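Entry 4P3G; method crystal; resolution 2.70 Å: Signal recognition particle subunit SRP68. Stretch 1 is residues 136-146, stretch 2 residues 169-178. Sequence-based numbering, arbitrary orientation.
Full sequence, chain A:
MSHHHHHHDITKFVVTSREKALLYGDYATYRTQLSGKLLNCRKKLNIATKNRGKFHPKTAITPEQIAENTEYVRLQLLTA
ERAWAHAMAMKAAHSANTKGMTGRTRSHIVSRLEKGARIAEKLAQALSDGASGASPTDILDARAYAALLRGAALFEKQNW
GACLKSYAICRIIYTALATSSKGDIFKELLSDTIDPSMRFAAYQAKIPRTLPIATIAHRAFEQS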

# COMPACT_ATOMS: atom_id res chain seq x y z
N PRO A 136 -14.38 -1.88 29.42
CA PRO A 136 -13.28 -1.66 28.47
C PRO A 136 -13.79 -1.27 27.08
O PRO A 136 -13.11 -0.50 26.40
CB PRO A 136 -12.55 -3.01 28.45
CG PRO A 136 -13.48 -3.97 29.09
CD PRO A 136 -14.28 -3.19 30.07
N THR A 137 -14.94 -1.77 26.65
CA THR A 137 -15.48 -1.34 25.36
C THR A 137 -15.79 0.16 25.33
O THR A 137 -15.50 0.85 24.35
CB THR A 137 -16.76 -2.08 25.00
OG1 THR A 137 -16.48 -3.47 24.89
CG2 THR A 137 -17.28 -1.60 23.69
N ASP A 138 -16.36 0.66 26.43
CA ASP A 138 -16.68 2.07 26.55
C ASP A 138 -15.43 2.94 26.59
O ASP A 138 -15.42 4.05 26.07
CB ASP A 138 -17.52 2.30 27.79
CG ASP A 138 -18.96 1.92 27.55
OD1 ASP A 138 -19.40 1.99 26.38
OD2 ASP A 138 -19.63 1.51 28.53
N ILE A 139 -14.40 2.45 27.25
CA ILE A 139 -13.15 3.18 27.31
C ILE A 139 -12.52 3.33 25.92
O ILE A 139 -12.07 4.42 25.53
CB ILE A 139 -12.19 2.49 28.26
CG1 ILE A 139 -12.77 2.50 29.67
CG2 ILE A 139 -10.83 3.15 28.21
CD1 ILE A 139 -11.82 1.94 30.69
N LEU A 140 -12.51 2.24 25.16
CA LEU A 140 -11.99 2.24 23.79
C LEU A 140 -12.84 3.15 22.92
O LEU A 140 -12.33 3.96 22.14
CB LEU A 140 -12.00 0.83 23.21
CG LEU A 140 -11.02 -0.22 23.76
CD1 LEU A 140 -11.37 -1.59 23.19
CD2 LEU A 140 -9.55 0.12 23.46
N ASP A 141 -14.15 3.00 23.05
CA ASP A 141 -15.10 3.78 22.28
C ASP A 141 -14.90 5.27 22.47
O ASP A 141 -14.76 6.02 21.53
CB ASP A 141 -16.51 3.39 22.72
CG ASP A 141 -17.59 3.98 21.82
OD1 ASP A 141 -17.23 4.53 20.76
OD2 ASP A 141 -18.79 3.91 22.18
N ALA A 142 -14.82 5.69 23.72
CA ALA A 142 -14.59 7.08 24.06
C ALA A 142 -13.34 7.57 23.39
O ALA A 142 -13.30 8.66 22.78
CB ALA A 142 -14.48 7.25 25.56
N ARG A 143 -12.30 6.76 23.48
CA ARG A 143 -11.05 7.18 22.92
C ARG A 143 -11.06 7.31 21.39
O ARG A 143 -10.47 8.26 20.86
CB ARG A 143 -9.94 6.26 23.30
CG ARG A 143 -8.73 6.88 22.78
CD ARG A 143 -7.75 6.12 23.40
NE ARG A 143 -6.38 6.54 23.23
CZ ARG A 143 -5.46 5.77 23.80
NH1 ARG A 143 -5.89 4.69 24.46
NH2 ARG A 143 -4.18 6.03 23.72
N ALA A 144 -11.74 6.39 20.70
CA ALA A 144 -11.91 6.50 19.25
C ALA A 144 -12.60 7.84 18.93
O ALA A 144 -12.10 8.63 18.11
CB ALA A 144 -12.73 5.32 18.69
N TYR A 145 -13.69 8.12 19.64
CA TYR A 145 -14.43 9.36 19.44
C TYR A 145 -13.52 10.57 19.65
O TYR A 145 -13.59 11.56 18.90
CB TYR A 145 -15.62 9.44 20.39
CG TYR A 145 -16.40 10.73 20.29
CD1 TYR A 145 -17.06 11.10 19.11
CD2 TYR A 145 -16.47 11.60 21.37
CE1 TYR A 145 -17.77 12.28 19.03
CE2 TYR A 145 -17.17 12.78 21.30
CZ TYR A 145 -17.82 13.12 20.14
OH TYR A 145 -18.51 14.31 20.10
N ALA A 146 -12.69 10.52 20.68
CA ALA A 146 -11.77 11.62 20.92
C ALA A 146 -10.77 11.71 19.76
O ALA A 146 -10.29 12.80 19.41
CB ALA A 146 -11.08 11.45 22.24
N ILE A 169 -5.52 6.11 14.89
CA ILE A 169 -5.96 5.56 16.17
C ILE A 169 -7.45 5.20 16.09
O ILE A 169 -7.83 4.07 16.39
CB ILE A 169 -5.78 6.52 17.35
CG1 ILE A 169 -4.34 6.99 17.53
CG2 ILE A 169 -6.38 5.93 18.61
CD1 ILE A 169 -3.42 5.93 17.76
N CYS A 170 -8.31 6.13 15.68
CA CYS A 170 -9.74 5.80 15.75
C CYS A 170 -10.19 4.76 14.74
O CYS A 170 -11.08 3.95 15.02
CB CYS A 170 -10.66 7.04 15.68
SG CYS A 170 -10.89 7.80 14.10
N ARG A 171 -9.58 4.76 13.57
CA ARG A 171 -9.92 3.75 12.59
C ARG A 171 -9.60 2.34 13.09
O ARG A 171 -10.39 1.40 12.91
CB ARG A 171 -9.16 3.99 11.30
CG ARG A 171 -9.37 2.86 10.32
CD ARG A 171 -8.88 3.26 8.99
NE ARG A 171 -9.59 2.56 7.94
CZ ARG A 171 -9.12 1.47 7.35
NH1 ARG A 171 -7.97 0.96 7.73
NH2 ARG A 171 -9.82 0.91 6.38
N ILE A 172 -8.45 2.21 13.75
CA ILE A 172 -8.04 0.90 14.23
C ILE A 172 -9.03 0.41 15.27
O ILE A 172 -9.56 -0.69 15.15
CB ILE A 172 -6.61 0.95 14.78
CG1 ILE A 172 -5.62 1.12 13.61
CG2 ILE A 172 -6.31 -0.29 15.54
CD1 ILE A 172 -4.23 1.49 14.04
N ILE A 173 -9.33 1.26 16.24
CA ILE A 173 -10.28 0.95 17.29
C ILE A 173 -11.67 0.71 16.72
O ILE A 173 -12.32 -0.28 17.06
CB ILE A 173 -10.32 2.07 18.33
CG1 ILE A 173 -8.94 2.20 18.98
CG2 ILE A 173 -11.41 1.82 19.38
CD1 ILE A 173 -8.90 3.16 20.14
N TYR A 174 -12.13 1.60 15.83
CA TYR A 174 -13.46 1.44 15.25
C TYR A 174 -13.61 0.18 14.41
O TYR A 174 -14.64 -0.49 14.44
CB TYR A 174 -13.85 2.64 14.43
CG TYR A 174 -14.40 3.79 15.22
CD1 TYR A 174 -15.31 3.59 16.26
CD2 TYR A 174 -13.98 5.07 14.94
CE1 TYR A 174 -15.80 4.67 16.96
CE2 TYR A 174 -14.45 6.13 15.62
CZ TYR A 174 -15.37 5.94 16.62
OH TYR A 174 -15.79 7.07 17.28
N THR A 175 -12.56 -0.16 13.69
CA THR A 175 -12.60 -1.36 12.88
C THR A 175 -12.83 -2.55 13.77
O THR A 175 -13.54 -3.49 13.40
CB THR A 175 -11.33 -1.54 12.06
OG1 THR A 175 -11.29 -0.52 11.05
CG2 THR A 175 -11.33 -2.87 11.42
N ALA A 176 -12.25 -2.50 14.97
CA ALA A 176 -12.47 -3.58 15.91
C ALA A 176 -13.90 -3.56 16.45
O ALA A 176 -14.57 -4.61 16.43
CB ALA A 176 -11.46 -3.49 17.05
N LEU A 177 -14.38 -2.37 16.85
CA LEU A 177 -15.72 -2.21 17.42
C LEU A 177 -16.81 -2.51 16.41
O LEU A 177 -17.91 -2.95 16.77
CB LEU A 177 -15.93 -0.78 17.95
CG LEU A 177 -15.16 -0.35 19.20
CD1 LEU A 177 -15.32 1.12 19.48
CD2 LEU A 177 -15.61 -1.15 20.39
N ALA A 178 -16.52 -2.26 15.15
CA ALA A 178 -17.48 -2.51 14.10
C ALA A 178 -17.67 -3.98 14.02
O ALA A 178 -18.77 -4.49 14.13
CB ALA A 178 -16.98 -1.98 12.77

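Two helices of one chain pack here through a small, largely apolar contact, close at one end around Ala-144 and held without a hydrogen bond between them. Their N-to-C directions differ by 142°, so they run roughly antiparallel, and their axes approach to 8.3 Å. Each helix satisfies its own backbone with i to i+4 hydrogen bonds.

Ala-144 is the most covered residue of the contact. It points toward the other helix with only a methyl, and here the backbones come closest, CA of Ala-144 4.2 Å from CA of Cys-170; O of Ala-144 is 3.2 Å from CB of Cys-170. The same methyl lies over a face of the Tyr-174 ring, with CB of Ala-144 3.5 Å from the ring centroid, a CH-pi contact, and also meets Ile-173, CB of Ala-144 to CG2 of Ile-173, 3.8 Å. The branched Ile-173 side chain extends this apolar patch to Leu-140, where CG2 of Ile-173 lies 4.0 Å from CB of Leu-140.

Farther along, the long apolar side chain of Leu-177 meets the methyl of partly exposed Thr-137, an apolar surface on a polar residue, CD2 of Leu-177 3.7 Å from CG2 of Thr-137. The buried carboxylate of Asp-141 is tolerable because both its oxygens are hydrogen-bonded elsewhere in the structure.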